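Local coordinates for protein acyl-CoA dehydrogenase (Slackia heliotrinireducens, PDB 4RM7) that is a member of the acyl-CoA dehydrogenase family, with helical N- and C-terminal domains around a middle beta domain, found in an assembly of four copies, at residues A[98-103]-A[110-115]; A[58-63]-A[92-97]; A[255-260]-A[331-336]; A[259-264]-A[286-291]. All blocks are in the same frame, centred on the assembly; numbering follows the deposited sequence. Where two conformers were deposited one is given.

Interaction 1 (A[98-103]-A[110-115])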
loop_
_atom_site.group_PDB
_atom_site.type_symbol
_atom_site.label_atom_id
_atom_site.label_comp_id
_atom_site.label_asym_id
_atom_site.label_seq_id
_atom_site.Cartn_x
_atom_site.Cartn_y
_atom_site.Cartn_z
ATOM N N GLN A 98 -15.985 33.812 7.291
ATOM C CA GLN A 98 -14.642 34.308 7.532
ATOM C C GLN A 98 -14.102 35.063 6.322
ATOM O O GLN A 98 -13.586 36.174 6.455
ATOM C CB GLN A 98 -13.730 33.149 7.889
ATOM C CG GLN A 98 -12.403 33.569 8.445
ATOM C CD GLN A 98 -11.690 32.419 9.107
ATOM O OE1 GLN A 98 -12.315 31.425 9.491
ATOM N NE2 GLN A 98 -10.371 32.533 9.228
ATOM N N ILE A 99 -14.245 34.454 5.145
ATOM C CA ILE A 99 -13.824 35.056 3.885
ATOM C C ILE A 99 -14.549 36.371 3.587
ATOM O O ILE A 99 -13.932 37.342 3.140
ATOM C CB ILE A 99 -14.042 34.082 2.728
ATOM C CG1 ILE A 99 -12.983 32.992 2.762
ATOM C CG2 ILE A 99 -13.980 34.788 1.396
ATOM C CD1 ILE A 99 -13.216 31.928 1.728
ATOM N N LEU A 100 -15.849 36.412 3.839
ATOM C CA LEU A 100 -16.590 37.659 3.673
ATOM C C LEU A 100 -16.041 38.766 4.572
ATOM O O LEU A 100 -15.821 39.882 4.106
ATOM C CB LEU A 100 -18.080 37.472 3.962
ATOM C CG LEU A 100 -18.821 38.795 3.762
ATOM C CD1 LEU A 100 -18.723 39.183 2.321
ATOM C CD2 LEU A 100 -20.268 38.746 4.208
ATOM N N GLU A 101 -15.826 38.458 5.852
ATOM C CA GLU A 101 -15.320 39.451 6.803
ATOM C C GLU A 101 -13.977 40.008 6.364
ATOM O O GLU A 101 -13.742 41.215 6.435
ATOM C CB GLU A 101 -15.186 38.859 8.205
ATOM C CG GLU A 101 -16.505 38.669 8.939
ATOM C CD GLU A 101 -16.343 38.011 10.311
ATOM O OE1 GLU A 101 -15.275 37.431 10.600
ATOM O OE2 GLU A 101 -17.296 38.075 11.107
ATOM N N ALA A 102 -13.108 39.124 5.893
ATOM C CA ALA A 102 -11.759 39.501 5.477
ATOM C C ALA A 102 -11.749 40.514 4.340
ATOM O O ALA A 102 -10.927 41.425 4.343
ATOM C CB ALA A 102 -10.966 38.252 5.074
ATOM N N PHE A 103 -12.660 40.379 3.378
ATOM C CA PHE A 103 -12.554 41.179 2.151
ATOM C C PHE A 103 -13.537 42.340 2.046
ATOM O O PHE A 103 -13.443 43.159 1.124
ATOM C CB PHE A 103 -12.715 40.282 0.928
ATOM C CG PHE A 103 -11.500 39.479 0.619
ATOM C CD1 PHE A 103 -10.491 40.007 -0.174
ATOM C CD2 PHE A 103 -11.349 38.208 1.128
ATOM C CE1 PHE A 103 -9.358 39.275 -0.461
ATOM C CE2 PHE A 103 -10.215 37.473 0.847
ATOM C CZ PHE A 103 -9.221 38.009 0.051
ATOM N N SER A 110 -22.101 43.475 7.814
ATOM C CA SER A 110 -23.092 43.536 8.881
ATOM C C SER A 110 -24.436 42.895 8.507
ATOM O O SER A 110 -24.942 42.071 9.270
ATOM C CB SER A 110 -23.305 44.982 9.321
ATOM O OG SER A 110 -24.381 45.070 10.236
ATOM N N PRO A 111 -25.018 43.249 7.340
ATOM C CA PRO A 111 -26.300 42.604 7.019
ATOM C C PRO A 111 -26.215 41.086 6.954
ATOM O O PRO A 111 -27.097 40.390 7.450
ATOM C CB PRO A 111 -26.656 43.182 5.640
ATOM C CG PRO A 111 -25.413 43.848 5.138
ATOM C CD PRO A 111 -24.689 44.300 6.359
ATOM N N PHE A 112 -25.145 40.578 6.364
ATOM C CA PHE A 112 -24.987 39.139 6.191
ATOM C C PHE A 112 -24.726 38.411 7.496
ATOM O O PHE A 112 -25.218 37.298 7.686
ATOM C CB PHE A 112 -23.857 38.846 5.218
ATOM C CG PHE A 112 -24.140 39.292 3.824
ATOM C CD1 PHE A 112 -24.824 38.464 2.944
ATOM C CD2 PHE A 112 -23.735 40.545 3.392
ATOM C CE1 PHE A 112 -25.095 38.871 1.658
ATOM C CE2 PHE A 112 -24.005 40.969 2.099
ATOM C CZ PHE A 112 -24.685 40.132 1.227
ATOM N N ARG A 113 -23.942 39.015 8.387
ATOM C CA ARG A 113 -23.681 38.386 9.673
ATOM C C ARG A 113 -24.984 38.305 10.447
ATOM O O ARG A 113 -25.315 37.278 11.039
ATOM C CB ARG A 113 -22.630 39.149 10.486
ATOM C CG ARG A 113 -22.618 38.721 11.963
ATOM C CD ARG A 113 -21.381 39.165 12.739
ATOM N NE ARG A 113 -20.226 38.289 12.533
ATOM C CZ ARG A 113 -20.107 37.042 13.007
ATOM N NH1 ARG A 113 -18.998 36.340 12.763
ATOM N NH2 ARG A 113 -21.089 36.482 13.714
ATOM N N THR A 114 -25.730 39.402 10.422
ATOM C CA THR A 114 -26.975 39.495 11.168
ATOM C C THR A 114 -27.967 38.447 10.700
ATOM O O THR A 114 -28.624 37.798 11.511
ATOM C CB THR A 114 -27.585 40.891 11.047
ATOM O OG1 THR A 114 -26.844 41.788 11.885
ATOM C CG2 THR A 114 -29.048 40.884 11.479
ATOM N N GLU A 115 -28.053 38.261 9.393
ATOM C CA GLU A 115 -28.955 37.267 8.858
ATOM C C GLU A 115 -28.547 35.865 9.326
ATOM O O GLU A 115 -29.394 35.032 9.666
ATOM C CB GLU A 115 -28.983 37.340 7.337
ATOM C CG GLU A 115 -29.846 36.264 6.727
ATOM C CD GLU A 115 -29.827 36.273 5.221
ATOM O OE1 GLU A 115 -29.794 35.165 4.638
ATOM O OE2 GLU A 115 -29.852 37.378 4.629
#
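Arg113 reaches across to Glu101 and takes hold of a single carboxylate oxygen with two nitrogens. NH1 lies 2.9 Å from OE2 of Glu101 and makes the straighter bond, with an N-H...O angle of 159°; NE of Arg113 adds a longer one of 3.3 Å to the same OE2, which it meets nearly along the C-O axis. OE2 sits in the plane of the guanidinium group, at its edge, whereas the carboxylate plane is turned 40° from it, so the pairing is side-on without being coplanar. A turn about the CG-CD bond (chi3 -81°) brings the NE and NH1 edge round to the acid. One residue earlier on each helix, CD2 of Leu100 rests 3.7 Å from CB of Phe112 and reaches on to CG of that ring, an apolar flank beside the ionic pair.

A second shell fixes both charged groups. OE1 of Glu101 is engaged by Arg62 and Tyr68, and NH2 of Arg113 by Gln117, which should restrict rotation of each flat group. Beyond the apolar flank, Met189 of strand 184-191 and Tyr124 of strand 124-127 pack on Leu100 and Phe112. The whole is a helical hairpin: helices 90-103 and 106-119, joined by a short turn, close the N-terminal helical domain against the beta domain, as expected of the acyl-CoA dehydrogenase fold.

Interaction 2 (A[58-63]-A[92-97])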
loop_
_atom_site.group_PDB
_atom_site.type_symbol
_atom_site.label_atom_id
_atom_site.label_comp_id
_atom_site.label_asym_id
_atom_site.label_seq_id
_atom_site.Cartn_x
_atom_site.Cartn_y
_atom_site.Cartn_z
ATOM N N GLY A 58 -14.684 31.227 20.281
ATOM C CA GLY A 58 -15.011 31.932 19.063
ATOM C C GLY A 58 -15.245 30.972 17.912
ATOM O O GLY A 58 -14.343 30.743 17.099
ATOM N N VAL A 59 -16.452 30.405 17.841
ATOM C CA VAL A 59 -16.779 29.450 16.782
ATOM C C VAL A 59 -17.474 30.111 15.584
ATOM O O VAL A 59 -17.090 29.888 14.433
ATOM C CB VAL A 59 -17.657 28.303 17.325
ATOM C CG1 VAL A 59 -18.135 27.419 16.191
ATOM C CG2 VAL A 59 -16.871 27.482 18.314
ATOM N N ILE A 60 -18.500 30.911 15.849
ATOM C CA ILE A 60 -19.108 31.715 14.794
ATOM C C ILE A 60 -18.828 33.216 14.976
ATOM O O ILE A 60 -19.385 34.038 14.264
ATOM C CB ILE A 60 -20.643 31.494 14.703
ATOM C CG1 ILE A 60 -21.341 31.924 15.982
ATOM C CG2 ILE A 60 -20.971 30.043 14.414
ATOM C CD1 ILE A 60 -22.845 31.915 15.843
ATOM N N HIS A 61 -17.967 33.565 15.928
ATOM C CA HIS A 61 -17.569 34.951 16.152
ATOM C C HIS A 61 -16.110 34.975 16.586
ATOM O O HIS A 61 -15.589 33.948 17.000
ATOM C CB HIS A 61 -18.468 35.625 17.200
ATOM C CG HIS A 61 -18.067 35.373 18.629
ATOM N ND1 HIS A 61 -18.184 34.139 19.235
ATOM C CD2 HIS A 61 -17.597 36.215 19.582
ATOM C CE1 HIS A 61 -17.784 34.228 20.495
ATOM N NE2 HIS A 61 -17.423 35.475 20.729
ATOM N N ARG A 62 -15.441 36.122 16.478
ATOM C CA ARG A 62 -14.040 36.208 16.888
ATOM C C ARG A 62 -13.945 36.622 18.348
ATOM O O ARG A 62 -13.875 37.806 18.659
ATOM C CB ARG A 62 -13.260 37.196 16.017
ATOM C CG ARG A 62 -13.165 36.834 14.530
ATOM C CD ARG A 62 -12.678 38.030 13.698
ATOM N NE ARG A 62 -12.947 37.831 12.273
ATOM C CZ ARG A 62 -12.066 37.356 11.388
ATOM N NH1 ARG A 62 -12.425 37.201 10.108
ATOM N NH2 ARG A 62 -10.828 37.038 11.775
ATOM N N ARG A 63 -13.945 35.636 19.237
ATOM C CA ARG A 63 -13.832 35.875 20.668
ATOM C C ARG A 63 -12.744 36.882 21.025
ATOM O O ARG A 63 -13.007 37.855 21.738
ATOM C CB ARG A 63 -13.563 34.562 21.387
ATOM C CG ARG A 63 -13.166 34.713 22.833
ATOM C CD ARG A 63 -12.620 33.400 23.344
ATOM N NE ARG A 63 -11.468 33.023 22.548
ATOM C CZ ARG A 63 -10.228 33.398 22.834
ATOM N NH1 ARG A 63 -9.999 34.129 23.914
ATOM N NH2 ARG A 63 -9.219 33.031 22.057
ATOM N N ASN A 92 -18.798 24.793 5.686
ATOM C CA ASN A 92 -18.815 25.681 4.525
ATOM C C ASN A 92 -19.333 27.078 4.890
ATOM O O ASN A 92 -18.835 28.072 4.372
ATOM C CB ASN A 92 -19.638 25.081 3.380
ATOM C CG ASN A 92 -19.682 25.984 2.151
ATOM O OD1 ASN A 92 -20.699 26.615 1.864
ATOM N ND2 ASN A 92 -18.574 26.061 1.429
ATOM N N ASP A 93 -20.305 27.168 5.792
ATOM C CA ASP A 93 -20.729 28.483 6.299
ATOM C C ASP A 93 -19.623 29.200 7.076
ATOM O O ASP A 93 -19.412 30.396 6.889
ATOM C CB ASP A 93 -21.951 28.373 7.203
ATOM C CG ASP A 93 -23.155 27.829 6.489
ATOM O OD1 ASP A 93 -23.237 27.956 5.247
ATOM O OD2 ASP A 93 -24.023 27.266 7.184
ATOM N N LEU A 94 -18.921 28.475 7.943
ATOM C CA LEU A 94 -17.888 29.103 8.763
ATOM C C LEU A 94 -16.814 29.730 7.891
ATOM O O LEU A 94 -16.340 30.816 8.178
ATOM C CB LEU A 94 -17.245 28.106 9.732
ATOM C CG LEU A 94 -18.170 27.522 10.803
ATOM C CD1 LEU A 94 -17.376 26.737 11.829
ATOM C CD2 LEU A 94 -18.998 28.609 11.460
ATOM N N LEU A 95 -16.445 29.053 6.814
ATOM C CA LEU A 95 -15.387 29.557 5.960
ATOM C C LEU A 95 -15.877 30.760 5.153
ATOM O O LEU A 95 -15.145 31.733 4.948
ATOM C CB LEU A 95 -14.886 28.457 5.031
ATOM C CG LEU A 95 -13.818 28.907 4.032
ATOM C CD1 LEU A 95 -12.502 29.200 4.745
ATOM C CD2 LEU A 95 -13.628 27.883 2.936
ATOM N N GLN A 96 -17.123 30.684 4.699
ATOM C CA GLN A 96 -17.708 31.722 3.861
ATOM C C GLN A 96 -17.880 32.993 4.654
ATOM O O GLN A 96 -17.761 34.093 4.122
ATOM C CB GLN A 96 -19.056 31.281 3.299
ATOM C CG GLN A 96 -18.956 30.427 2.060
ATOM C CD GLN A 96 -20.300 30.265 1.385
ATOM O OE1 GLN A 96 -20.390 29.784 0.248
ATOM N NE2 GLN A 96 -21.364 30.665 2.088
ATOM N N LEU A 97 -18.168 32.817 5.934
ATOM C CA LEU A 97 -18.325 33.919 6.855
ATOM C C LEU A 97 -16.999 34.617 7.035
ATOM O O LEU A 97 -16.895 35.838 6.941
ATOM C CB LEU A 97 -18.831 33.420 8.203
ATOM C CG LEU A 97 -19.236 34.555 9.137
ATOM C CD1 LEU A 97 -20.213 35.483 8.421
ATOM C CD2 LEU A 97 -19.832 34.017 10.426
#
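Ile60 and Leu94 form the centre of a buried, apolar loop-on-helix contact, in which the loop between helices 43-50 and 70-84 lies against helix 90-103 inside the N-terminal domain. Methyl meets methyl here: CG2 of Ile60 stands 3.8 Å from CD2 of Leu94. The isoleucine adopts the crowded chi1 of 63°, which wedges CG1 between backbone N and carbonyl carbon and leaves CG2 for the leucine, while CD1 is carried away from it. The Ile60 side chain also touches Phe49 and Val50.

Leucine methyls lie along the loop backbone as well. CD2 of Leu94 comes within 3.8 Å of the carbonyl O of Val59, and CD2 of Leu97 lies 3.9 Å from the carbonyl O of Ile60. These are van der Waals contacts, and the two oxygens have polar partners of their own: Gln73 for Val59 and Arg113 for Ile60. CG1 of Val59 approaches CD1 of Leu94 more loosely, at 4.5 Å.

Tyr116 of helix 106-119 packs on Ile60, Leu94 and Leu97 alike, extending the apolar cluster to a third element. An irregular loop laid over two leucines one helical turn apart thus belongs to the hydrophobic core of the all-helical N-terminal domain of this family.

Interaction 3 (A[255-260]-A[331-336])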
loop_
_atom_site.group_PDB
_atom_site.type_symbol
_atom_site.label_atom_id
_atom_site.label_comp_id
_atom_site.label_asym_id
_atom_site.label_seq_id
_atom_site.Cartn_x
_atom_site.Cartn_y
_atom_site.Cartn_z
ATOM N N GLY A 255 -14.195 13.049 11.405
ATOM C CA GLY A 255 -15.449 12.790 12.063
ATOM C C GLY A 255 -16.217 11.688 11.371
ATOM O O GLY A 255 -16.686 10.757 12.023
ATOM N N GLU A 256 -16.365 11.785 10.054
ATOM C CA GLU A 256 -17.150 10.788 9.344
ATOM C C GLU A 256 -16.461 9.425 9.439
ATOM O O GLU A 256 -17.117 8.407 9.669
ATOM C CB GLU A 256 -17.356 11.184 7.887
ATOM C CG GLU A 256 -18.171 12.437 7.702
ATOM C CD GLU A 256 -18.732 12.545 6.293
ATOM O OE1 GLU A 256 -18.338 13.471 5.549
ATOM O OE2 GLU A 256 -19.579 11.706 5.928
ATOM N N ALA A 257 -15.140 9.419 9.254
ATOM C CA ALA A 257 -14.352 8.204 9.368
ATOM C C ALA A 257 -14.560 7.574 10.742
ATOM O O ALA A 257 -14.703 6.359 10.888
ATOM C CB ALA A 257 -12.849 8.505 9.125
ATOM N N GLN A 258 -14.601 8.420 11.755
ATOM C CA GLN A 258 -14.784 7.938 13.108
ATOM C C GLN A 258 -16.155 7.253 13.258
ATOM O O GLN A 258 -16.291 6.287 14.017
ATOM C CB GLN A 258 -14.629 9.097 14.096
ATOM C CG GLN A 258 -14.796 8.696 15.534
ATOM C CD GLN A 258 -13.719 7.735 15.979
ATOM O OE1 GLN A 258 -12.565 8.115 16.085
ATOM N NE2 GLN A 258 -14.093 6.482 16.245
ATOM N N ALA A 259 -17.160 7.751 12.527
ATOM C CA ALA A 259 -18.516 7.203 12.591
ATOM C C ALA A 259 -18.556 5.813 11.962
ATOM O O ALA A 259 -19.202 4.900 12.483
ATOM C CB ALA A 259 -19.498 8.125 11.898
ATOM N N ALA A 260 -17.844 5.667 10.850
ATOM C CA ALA A 260 -17.686 4.386 10.185
ATOM C C ALA A 260 -16.997 3.356 11.084
ATOM O O ALA A 260 -17.354 2.177 11.089
ATOM C CB ALA A 260 -16.898 4.559 8.900
ATOM N N THR A 331 -10.903 7.636 3.674
ATOM C CA THR A 331 -11.573 6.788 2.695
ATOM C C THR A 331 -11.238 5.323 2.949
ATOM O O THR A 331 -12.095 4.462 2.829
ATOM C CB THR A 331 -11.198 7.173 1.245
ATOM O OG1 THR A 331 -11.494 8.555 1.039
ATOM C CG2 THR A 331 -12.007 6.370 0.247
ATOM N N GLU A 332 -9.997 5.053 3.324
ATOM C CA GLU A 332 -9.548 3.683 3.577
ATOM C C GLU A 332 -10.225 3.098 4.826
ATOM O O GLU A 332 -10.647 1.923 4.828
ATOM C CB GLU A 332 -8.020 3.641 3.705
ATOM C CG GLU A 332 -7.315 4.086 2.431
ATOM C CD GLU A 332 -5.793 4.129 2.536
ATOM O OE1 GLU A 332 -5.245 3.893 3.641
ATOM O OE2 GLU A 332 -5.152 4.394 1.494
ATOM N N VAL A 333 -10.343 3.916 5.876
ATOM C CA VAL A 333 -11.074 3.496 7.061
ATOM C C VAL A 333 -12.538 3.162 6.730
ATOM O O VAL A 333 -13.062 2.098 7.107
ATOM C CB VAL A 333 -11.018 4.566 8.159
ATOM C CG1 VAL A 333 -11.926 4.182 9.343
ATOM C CG2 VAL A 333 -9.609 4.707 8.634
ATOM N N ALA A 334 -13.202 4.067 6.030
ATOM C CA ALA A 334 -14.591 3.828 5.681
ATOM C C ALA A 334 -14.734 2.553 4.826
ATOM O O ALA A 334 -15.633 1.744 5.046
ATOM C CB ALA A 334 -15.151 5.029 4.964
ATOM N N SER A 335 -13.822 2.365 3.875
ATOM C CA SER A 335 -13.828 1.172 3.037
ATOM C C SER A 335 -13.620 -0.124 3.844
ATOM O O SER A 335 -14.312 -1.129 3.605
ATOM C CB SER A 335 -12.759 1.281 1.953
ATOM O OG SER A 335 -12.854 0.180 1.059
ATOM N N ASP A 336 -12.665 -0.093 4.779
ATOM C CA ASP A 336 -12.428 -1.209 5.702
ATOM C C ASP A 336 -13.641 -1.492 6.571
ATOM O O ASP A 336 -13.951 -2.658 6.857
ATOM C CB ASP A 336 -11.220 -0.947 6.608
ATOM C CG ASP A 336 -9.894 -1.197 5.906
ATOM O OD1 ASP A 336 -9.840 -2.138 5.086
ATOM O OD2 ASP A 336 -8.915 -0.443 6.165
#
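Ala260 and Ala334 bring two long helices together where neither side chain is larger than a methyl. Their CA atoms are 5.5 Å apart, and CB of Ala260 lies 4.0 Å from CA of Ala334, touching the backbone of the facing helix directly; the two CB atoms are 4.3 Å apart. This is the tight end of the contact. One turn back on 255-260, and one residue back on 331-336, Val333 meets Ala257: its CG1 lies 3.9 Å from the carbonyl O and 4.4 Å from CB of Ala257. With CG1 anti to the backbone N (chi1 174°), that methyl points at the facing helix. All four touching residues are buried, and the meeting is purely one of van der Waals packing.

Helices 234-270 and 316-341 run here in broadly the same direction, with helix 282-311 between them in sequence, and all three belong to the C-terminal helical bundle characteristic of acyl-CoA dehydrogenases. Met298 and Lys294 of helix 282-311 pack on Val333, and Ile355 of helix 351-362 packs on Ala334, so the alanine and valine surface is enclosed by further helices.

The rest of 331-336 is more polar and, Thr331 apart, partly exposed. Glu332, Ser335 and Asp336 make no contact with 255-260; the CB of Ser335 points away from it. Glu332 is salt-bridged to Lys294, Ser335 packs on Trp356 and Asp336 on Met291, and the carbonyl O of Ser335 bonds to Arg360 of the third subunit. On the far side of 255-260, buried Gln258 is hydrogen-bonded through OE1 to Arg299 and through NE2 to Tyr384 of the second subunit.

Interaction 4 (A[259-264]-A[286-291])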
loop_
_atom_site.group_PDB
_atom_site.type_symbol
_atom_site.label_atom_id
_atom_site.label_comp_id
_atom_site.label_asym_id
_atom_site.label_seq_id
_atom_site.Cartn_x
_atom_site.Cartn_y
_atom_site.Cartn_z
ATOM N N ALA A 259 -17.160 7.751 12.527
ATOM C CA ALA A 259 -18.516 7.203 12.591
ATOM C C ALA A 259 -18.556 5.813 11.962
ATOM O O ALA A 259 -19.202 4.900 12.483
ATOM C CB ALA A 259 -19.498 8.125 11.898
ATOM N N ALA A 260 -17.844 5.667 10.850
ATOM C CA ALA A 260 -17.686 4.386 10.185
ATOM C C ALA A 260 -16.997 3.356 11.084
ATOM O O ALA A 260 -17.354 2.177 11.089
ATOM C CB ALA A 260 -16.898 4.559 8.900
HETATM N N MSE A 261 -16.000 3.807 11.830
HETATM C CA MSE A 261 -15.285 2.919 12.727
HETATM C C MSE A 261 -16.209 2.420 13.848
HETATM O O MSE A 261 -16.251 1.221 14.133
HETATM C CB MSE A 261 -14.054 3.612 13.311
HETATM C CG MSE A 261 -13.389 2.816 14.413
HETATM SE SE MSE A 261 -12.523 1.206 13.727
HETATM C CE MSE A 261 -11.276 0.992 15.197
ATOM N N GLU A 262 -16.955 3.332 14.467
ATOM C CA GLU A 262 -17.964 2.934 15.451
ATOM C C GLU A 262 -18.938 1.867 14.936
ATOM O O GLU A 262 -19.237 0.903 15.657
ATOM C CB GLU A 262 -18.742 4.138 15.929
ATOM C CG GLU A 262 -17.881 5.107 16.688
ATOM C CD GLU A 262 -18.576 6.435 16.927
ATOM O OE1 GLU A 262 -19.762 6.559 16.545
ATOM O OE2 GLU A 262 -17.941 7.353 17.501
ATOM N N ASP A 263 -19.410 1.997 13.695
ATOM C CA ASP A 263 -20.320 0.977 13.143
ATOM C C ASP A 263 -19.613 -0.370 12.979
ATOM O O ASP A 263 -20.182 -1.422 13.306
ATOM C CB ASP A 263 -20.920 1.413 11.793
ATOM C CG ASP A 263 -21.806 2.646 11.913
ATOM O OD1 ASP A 263 -22.147 3.020 13.052
ATOM O OD2 ASP A 263 -22.159 3.244 10.872
ATOM N N ALA A 264 -18.383 -0.328 12.465
ATOM C CA ALA A 264 -17.556 -1.520 12.320
ATOM C C ALA A 264 -17.388 -2.234 13.662
ATOM O O ALA A 264 -17.614 -3.442 13.767
ATOM C CB ALA A 264 -16.180 -1.152 11.742
HETATM N N MSE A 286 -6.852 -7.238 12.808
HETATM C CA MSE A 286 -5.888 -6.394 12.176
HETATM C C MSE A 286 -6.522 -5.173 11.503
HETATM O O MSE A 286 -6.011 -4.056 11.629
HETATM C CB MSE A 286 -5.078 -7.163 11.151
HETATM C CG MSE A 286 -4.190 -6.182 10.396
HETATM SE SE MSE A 286 -4.413 -6.447 8.537
HETATM C CE MSE A 286 -3.220 -7.994 8.486
ATOM N N LYS A 287 -7.619 -5.379 10.784
ATOM C CA LYS A 287 -8.291 -4.252 10.140
ATOM C C LYS A 287 -8.624 -3.182 11.182
ATOM O O LYS A 287 -8.369 -2.002 10.972
ATOM C CB LYS A 287 -9.552 -4.706 9.414
ATOM C CG LYS A 287 -9.347 -4.994 7.936
ATOM C CD LYS A 287 -10.707 -5.249 7.272
ATOM C CE LYS A 287 -10.572 -5.919 5.916
ATOM N NZ LYS A 287 -10.412 -7.404 6.011
ATOM N N LEU A 288 -9.144 -3.625 12.323
ATOM C CA LEU A 288 -9.466 -2.746 13.433
ATOM C C LEU A 288 -8.277 -1.927 13.938
ATOM O O LEU A 288 -8.413 -0.711 14.111
ATOM C CB LEU A 288 -10.065 -3.560 14.585
ATOM C CG LEU A 288 -11.520 -3.963 14.316
ATOM C CD1 LEU A 288 -12.155 -4.625 15.523
ATOM C CD2 LEU A 288 -12.307 -2.733 13.903
ATOM N N THR A 289 -7.162 -2.567 14.224
ATOM C CA THR A 289 -5.994 -1.839 14.669
ATOM C C THR A 289 -5.458 -0.920 13.576
ATOM O O THR A 289 -5.034 0.186 13.840
ATOM C CB THR A 289 -4.911 -2.730 15.341
ATOM O OG1 THR A 289 -4.464 -3.738 14.442
ATOM C CG2 THR A 289 -5.403 -3.369 16.604
ATOM N N GLU A 290 -5.484 -1.392 12.345
ATOM C CA GLU A 290 -5.063 -0.571 11.208
ATOM C C GLU A 290 -5.912 0.720 11.132
ATOM O O GLU A 290 -5.395 1.825 11.003
ATOM C CB GLU A 290 -5.182 -1.380 9.922
ATOM C CG GLU A 290 -4.489 -0.773 8.758
ATOM C CD GLU A 290 -3.018 -1.142 8.728
ATOM O OE1 GLU A 290 -2.684 -2.313 9.040
ATOM O OE2 GLU A 290 -2.199 -0.253 8.404
HETATM N N MSE A 291 -7.227 0.563 11.261
HETATM C CA MSE A 291 -8.152 1.697 11.293
HETATM C C MSE A 291 -7.929 2.647 12.479
HETATM O O MSE A 291 -7.964 3.865 12.314
HETATM C CB MSE A 291 -9.591 1.190 11.315
HETATM C CG MSE A 291 -10.014 0.543 10.008
HETATM SE SE MSE A 291 -11.421 -0.785 10.247
HETATM C CE MSE A 291 -13.015 0.367 10.197
#
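Met261, deposited as selenomethionine, lays its side chain against Leu288 and Met291 of the facing helix. Its CB bond is directed at 286-291, and the first torsion (chi1 171°) sets CG anti to the backbone N, carrying the chain outward from its own helix. CB and CG serve as the stem; a bend at chi2 (70°) then lays the selenium across the interface. SE is the atom of many neighbours. It lies 3.7 Å from CE and 3.8 Å from CB of Met291, also a selenomethionine, and 3.9 Å from CD2 of Leu288, so one heavy atom bridges two residues a turn apart. At the tip, CE passes over the backbone of the second helix, 3.5 Å from the carbonyl O of Leu288, and also lies 4.1 Å from CD2 of Leu288.

Helices 234-270 and 282-311 follow each other in the chain and are antiparallel here, their short axes at 157° and 11.3 Å apart at closest approach. This is the up-and-down arrangement of neighbouring helices in the C-terminal bundle of the family, with long selenomethionine side chains spanning a wide separation.

Met291 returns the approach. Its chain bends at chi3, and CE ends 3.8 Å from CB of Ala264, one turn beyond Met261. Ala337 and Ile340 of helix 316-341 pack on Met291 from a third helix, while Tyr384 of the second subunit covers Met261. At the polar margin, Glu290 is hydrogen-bonded to Tyr324 of the second subunit and Lys287 salt-bridged to Glu370 of the third.

Overall arrangement
The four contacts fall into two pairs. Interactions 1 and 2, with centres 9 Å apart, share helix 90-103 and are tied by polar bonds: Arg62 NE reaches Glu101 OE1 at 2.9 Å, and Arg113 NH1 lies 2.8 Å from Ile60 O, probably a hydrogen bond. Interactions 3 and 4, 7 Å apart between centres, share Ala259 and Ala260 on helix 234-270; CE of Met291 packs 3.5 Å from the O of Val333, which links helices 282-311 and 316-341, both packing on helix 234-270. Between the pairs nothing touches: centres of interactions 2 and 3 are about 26 Å apart, those of 1 and 4 about 40 Å, separating N-terminal domain contacts from those of the C-terminal bundle.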